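Local coordinates for protein carboxypeptidase D (Drosophila melanogaster, PDB 3MN8) that is a zinc metallocarboxypeptidase that removes C-terminal arginine or lysine from peptides and proteins, here seen in its first carboxypeptidase-like unit, at residues P350-L361 with R367-L378. Sequence-based numbering, arbitrary orientation.
Sequences PIADANVYVAGL and RTSKRGEYWRLL
Thr368 is tied to Ile351 and Ala354 through both its backbone and its hydroxyl. Thr368 OG1 donates to Ile351 O at 2.6 Å, in the carbonyl plane on a lone pair. The same Thr368 OG1 accepts from Ala354 N at 3.0 Å, so two bonds grip one buried oxygen. The torsion responsible is chi1 of 67°, which sets OG1 between the backbone N and the carbonyl carbon and leaves CG2 near Ala354 CB. Backbone bonds add to this: Thr368 N gives to Ala354 O, and Asp353 N gives to Thr368 O. A valine here would probably leave Ile351 O without its donor and Ala354 N without its acceptor.

Charge pairing is peripheral. Arg367 NE meets Asp353 OD2 at 2.7 Å; the carboxylate and guanidinium planes stand 86° apart, and Arg367 is poorly ordered.

Asn355 and Arg367 form an antiparallel non-hydrogen-bonded pair, after which segment 367-378 turns through Ser369 to Gly372 into another sheet, where strand 373-376 borders strand 339-344. The contact thus spans the two sheets of the transthyretin-like beta domain.

Apolar packing fills the interior between them. Val356 CG2 lies over one face of the Tyr374 ring, 4.0 Å from its centroid and 22° off the normal, while Tyr374 OH is hydrogen-bonded to Leu412 O. Further along, Val358 CG2 rests on Arg376 CG at 3.9 Å, and Leu361 CD1 touches Leu378 CD2, also at 3.9 Å. The guanidinium of Arg376, beside Leu361, is salt-bridged to Asp244 of the catalytic domain.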
loop_
_atom_site.group_PDB
_atom_site.type_symbol
_atom_site.label_atom_id
_atom_site.label_comp_id
_atom_site.label_asym_id
_atom_site.label_seq_id
_atom_site.Cartn_x
_atom_site.Cartn_y
_atom_site.Cartn_z
ATOM N N PRO A 350 25.991 -0.156 9.576
ATOM C CA PRO A 350 24.683 -0.809 9.456
ATOM C C PRO A 350 24.750 -2.307 9.235
ATOM O O PRO A 350 25.500 -2.764 8.373
ATOM C CB PRO A 350 24.056 -0.131 8.227
ATOM C CG PRO A 350 25.184 0.475 7.490
ATOM C CD PRO A 350 26.199 0.857 8.528
ATOM N N ILE A 351 23.963 -3.054 10.006
ATOM C CA ILE A 351 23.773 -4.475 9.751
ATOM C C ILE A 351 22.505 -4.707 8.928
ATOM O O ILE A 351 21.390 -4.377 9.354
ATOM C CB ILE A 351 23.677 -5.293 11.047
ATOM C CG1 ILE A 351 24.798 -4.912 12.017
ATOM C CG2 ILE A 351 23.732 -6.770 10.726
ATOM C CD1 ILE A 351 24.662 -5.557 13.393
ATOM N N ALA A 352 22.680 -5.284 7.748
ATOM C CA ALA A 352 21.567 -5.515 6.846
ATOM C C ALA A 352 20.951 -6.858 7.166
ATOM O O ALA A 352 21.631 -7.753 7.661
ATOM C CB ALA A 352 22.044 -5.477 5.422
ATOM N N ASP A 353 19.658 -6.995 6.903
ATOM C CA ASP A 353 18.950 -8.242 7.200
ATOM C C ASP A 353 18.945 -8.658 8.673
ATOM O O ASP A 353 18.710 -9.817 9.001
ATOM C CB ASP A 353 19.500 -9.380 6.345
ATOM C CG ASP A 353 18.581 -9.720 5.189
ATOM O OD1 ASP A 353 17.793 -10.675 5.328
ATOM O OD2 ASP A 353 18.633 -9.031 4.149
ATOM N N ALA A 354 19.209 -7.709 9.563
ATOM C CA ALA A 354 19.030 -7.962 10.981
ATOM C C ALA A 354 17.544 -8.134 11.271
ATOM O O ALA A 354 16.695 -7.714 10.478
ATOM C CB ALA A 354 19.605 -6.823 11.805
ATOM N N ASN A 355 17.235 -8.761 12.402
ATOM C CA ASN A 355 15.852 -8.895 12.838
ATOM C C ASN A 355 15.555 -8.056 14.071
ATOM O O ASN A 355 16.331 -8.031 15.029
ATOM C CB ASN A 355 15.496 -10.359 13.091
ATOM C CG ASN A 355 15.193 -11.113 11.810
ATOM O OD1 ASN A 355 15.836 -12.118 11.502
ATOM N ND2 ASN A 355 14.211 -10.629 11.052
ATOM N N VAL A 356 14.427 -7.365 14.035
ATOM C CA VAL A 356 13.982 -6.547 15.155
ATOM C C VAL A 356 12.652 -7.076 15.693
ATOM O O VAL A 356 11.628 -7.040 14.996
ATOM C CB VAL A 356 13.853 -5.056 14.751
ATOM C CG1 VAL A 356 13.180 -4.252 15.858
ATOM C CG2 VAL A 356 15.233 -4.472 14.396
ATOM N N TYR A 357 12.678 -7.569 16.933
ATOM C CA TYR A 357 11.524 -8.218 17.530
ATOM C C TYR A 357 10.837 -7.367 18.591
ATOM O O TYR A 357 11.505 -6.679 19.369
ATOM C CB TYR A 357 11.926 -9.544 18.176
ATOM C CG TYR A 357 12.277 -10.693 17.246
ATOM C CD1 TYR A 357 13.597 -10.945 16.888
ATOM C CD2 TYR A 357 11.293 -11.557 16.769
ATOM C CE1 TYR A 357 13.922 -12.015 16.056
ATOM C CE2 TYR A 357 11.605 -12.619 15.942
ATOM C CZ TYR A 357 12.915 -12.846 15.586
ATOM O OH TYR A 357 13.216 -13.908 14.760
ATOM N N VAL A 358 9.502 -7.449 18.623
ATOM C CA VAL A 358 8.681 -6.830 19.660
ATOM C C VAL A 358 7.958 -7.905 20.454
ATOM O O VAL A 358 7.239 -8.726 19.885
ATOM C CB VAL A 358 7.633 -5.850 19.062
ATOM C CG1 VAL A 358 6.715 -5.276 20.155
ATOM C CG2 VAL A 358 8.323 -4.719 18.292
ATOM N N ALA A 359 8.154 -7.901 21.767
ATOM C CA ALA A 359 7.491 -8.867 22.635
ATOM C C ALA A 359 5.994 -8.941 22.356
ATOM O O ALA A 359 5.280 -7.947 22.486
ATOM C CB ALA A 359 7.742 -8.528 24.096
ATOM N N GLY A 360 5.527 -10.128 21.982
ATOM C CA GLY A 360 4.121 -10.341 21.691
ATOM C C GLY A 360 3.834 -10.178 20.213
ATOM O O GLY A 360 2.716 -10.386 19.752
ATOM N N LEU A 361 4.854 -9.779 19.468
ATOM C CA LEU A 361 4.753 -9.665 18.019
ATOM C C LEU A 361 5.988 -10.291 17.376
ATOM O O LEU A 361 6.409 -9.890 16.287
ATOM C CB LEU A 361 4.628 -8.202 17.604
ATOM C CG LEU A 361 3.405 -7.444 18.137
ATOM C CD1 LEU A 361 3.550 -5.955 17.871
ATOM C CD2 LEU A 361 2.099 -7.968 17.554
ATOM N N ARG A 367 12.832 -6.948 9.065
ATOM C CA ARG A 367 14.162 -7.223 8.540
ATOM C C ARG A 367 14.807 -5.905 8.115
ATOM O O ARG A 367 14.249 -5.178 7.294
ATOM C CB ARG A 367 14.043 -8.203 7.367
ATOM C CG ARG A 367 15.330 -8.548 6.685
ATOM C CD ARG A 367 15.434 -7.765 5.396
ATOM N NE ARG A 367 15.926 -8.615 4.329
ATOM C CZ ARG A 367 15.258 -8.998 3.243
ATOM N NH1 ARG A 367 14.017 -8.593 2.995
ATOM N NH2 ARG A 367 15.874 -9.793 2.381
ATOM N N THR A 368 15.957 -5.565 8.689
ATOM C CA THR A 368 16.561 -4.272 8.366
ATOM C C THR A 368 16.985 -4.174 6.909
ATOM O O THR A 368 17.289 -5.185 6.254
ATOM C CB THR A 368 17.776 -3.926 9.241
ATOM O OG1 THR A 368 18.845 -4.836 8.960
ATOM C CG2 THR A 368 17.411 -3.974 10.726
ATOM N N SER A 369 17.001 -2.939 6.414
ATOM C CA SER A 369 17.425 -2.630 5.059
ATOM C C SER A 369 18.950 -2.735 4.935
ATOM O O SER A 369 19.654 -2.994 5.915
ATOM C CB SER A 369 16.981 -1.215 4.699
ATOM O OG SER A 369 17.826 -0.258 5.321
ATOM N N LYS A 370 19.460 -2.535 3.724
ATOM C CA LYS A 370 20.902 -2.547 3.498
ATOM C C LYS A 370 21.614 -1.538 4.383
ATOM O O LYS A 370 22.779 -1.717 4.711
ATOM C CB LYS A 370 21.221 -2.292 2.017
ATOM C CG LYS A 370 20.808 -3.450 1.109
ATOM C CD LYS A 370 20.692 -3.055 -0.362
ATOM C CE LYS A 370 20.168 -4.242 -1.185
ATOM N NZ LYS A 370 20.330 -4.062 -2.658
ATOM N N ARG A 371 20.902 -0.489 4.776
ATOM C CA ARG A 371 21.462 0.533 5.646
ATOM C C ARG A 371 21.062 0.278 7.099
ATOM O O ARG A 371 21.218 1.126 7.960
ATOM C CB ARG A 371 21.061 1.946 5.164
ATOM C CG ARG A 371 21.166 2.109 3.629
ATOM C CD ARG A 371 21.465 3.519 3.131
ATOM N NE ARG A 371 20.384 4.459 3.355
ATOM C CZ ARG A 371 19.605 5.016 2.436
ATOM N NH1 ARG A 371 18.670 5.841 2.853
ATOM N NH2 ARG A 371 19.727 4.768 1.135
ATOM N N GLY A 372 20.551 -0.912 7.365
ATOM C CA GLY A 372 20.241 -1.316 8.723
ATOM C C GLY A 372 19.052 -0.590 9.310
ATOM O O GLY A 372 18.889 -0.511 10.522
ATOM N N GLU A 373 18.209 -0.061 8.442
ATOM C CA GLU A 373 17.025 0.643 8.889
ATOM C C GLU A 373 15.858 -0.304 9.102
ATOM O O GLU A 373 15.743 -1.331 8.430
ATOM C CB GLU A 373 16.602 1.701 7.869
ATOM C CG GLU A 373 17.678 2.162 6.926
ATOM C CD GLU A 373 17.109 3.028 5.813
ATOM O OE1 GLU A 373 16.635 4.142 6.130
ATOM O OE2 GLU A 373 17.129 2.591 4.631
ATOM N N TYR A 374 14.982 0.064 10.032
ATOM C CA TYR A 374 13.725 -0.644 10.225
ATOM C C TYR A 374 12.679 0.360 10.695
ATOM O O TYR A 374 12.995 1.358 11.351
ATOM C CB TYR A 374 13.867 -1.754 11.261
ATOM C CG TYR A 374 13.869 -1.224 12.674
ATOM C CD1 TYR A 374 15.065 -0.883 13.313
ATOM C CD2 TYR A 374 12.672 -1.034 13.363
ATOM C CE1 TYR A 374 15.059 -0.365 14.610
ATOM C CE2 TYR A 374 12.659 -0.522 14.651
ATOM C CZ TYR A 374 13.853 -0.192 15.267
ATOM O OH TYR A 374 13.830 0.307 16.542
ATOM N N TRP A 375 11.431 0.095 10.331
ATOM C CA TRP A 375 10.309 0.858 10.822
ATOM C C TRP A 375 9.336 -0.168 11.352
ATOM O O TRP A 375 8.951 -1.084 10.620
ATOM C CB TRP A 375 9.624 1.623 9.690
ATOM C CG TRP A 375 10.529 2.488 8.896
ATOM C CD1 TRP A 375 10.628 3.857 8.954
ATOM C CD2 TRP A 375 11.456 2.059 7.893
ATOM N NE1 TRP A 375 11.577 4.298 8.058
ATOM C CE2 TRP A 375 12.101 3.214 7.399
ATOM C CE3 TRP A 375 11.812 0.807 7.370
ATOM C CZ2 TRP A 375 13.078 3.151 6.418
ATOM C CZ3 TRP A 375 12.788 0.748 6.405
ATOM C CH2 TRP A 375 13.408 1.909 5.935
ATOM N N ARG A 376 8.932 -0.035 12.610
ATOM C CA ARG A 376 7.972 -0.970 13.168
ATOM C C ARG A 376 6.712 -0.227 13.560
ATOM O O ARG A 376 6.665 0.510 14.557
ATOM C CB ARG A 376 8.561 -1.731 14.354
ATOM C CG ARG A 376 7.592 -2.688 15.040
ATOM C CD ARG A 376 7.167 -3.827 14.135
ATOM N NE ARG A 376 6.205 -4.714 14.791
ATOM C CZ ARG A 376 5.580 -5.731 14.201
ATOM N NH1 ARG A 376 5.795 -6.010 12.925
ATOM N NH2 ARG A 376 4.734 -6.477 14.890
ATOM N N LEU A 377 5.687 -0.409 12.742
ATOM C CA LEU A 377 4.427 0.262 12.980
ATOM C C LEU A 377 3.846 -0.269 14.267
ATOM O O LEU A 377 3.790 -1.477 14.476
ATOM C CB LEU A 377 3.468 -0.003 11.825
ATOM C CG LEU A 377 3.963 0.416 10.446
ATOM C CD1 LEU A 377 2.822 0.324 9.453
ATOM C CD2 LEU A 377 4.553 1.819 10.481
ATOM N N LEU A 378 3.390 0.625 15.128
ATOM C CA LEU A 378 2.833 0.190 16.396
ATOM C C LEU A 378 1.599 0.985 16.811
ATOM O O LEU A 378 1.477 2.173 16.564
ATOM C CB LEU A 378 3.905 0.220 17.500
ATOM C CG LEU A 378 5.043 -0.819 17.468
ATOM C CD1 LEU A 378 6.124 -0.489 18.472
ATOM C CD2 LEU A 378 4.526 -2.225 17.726
#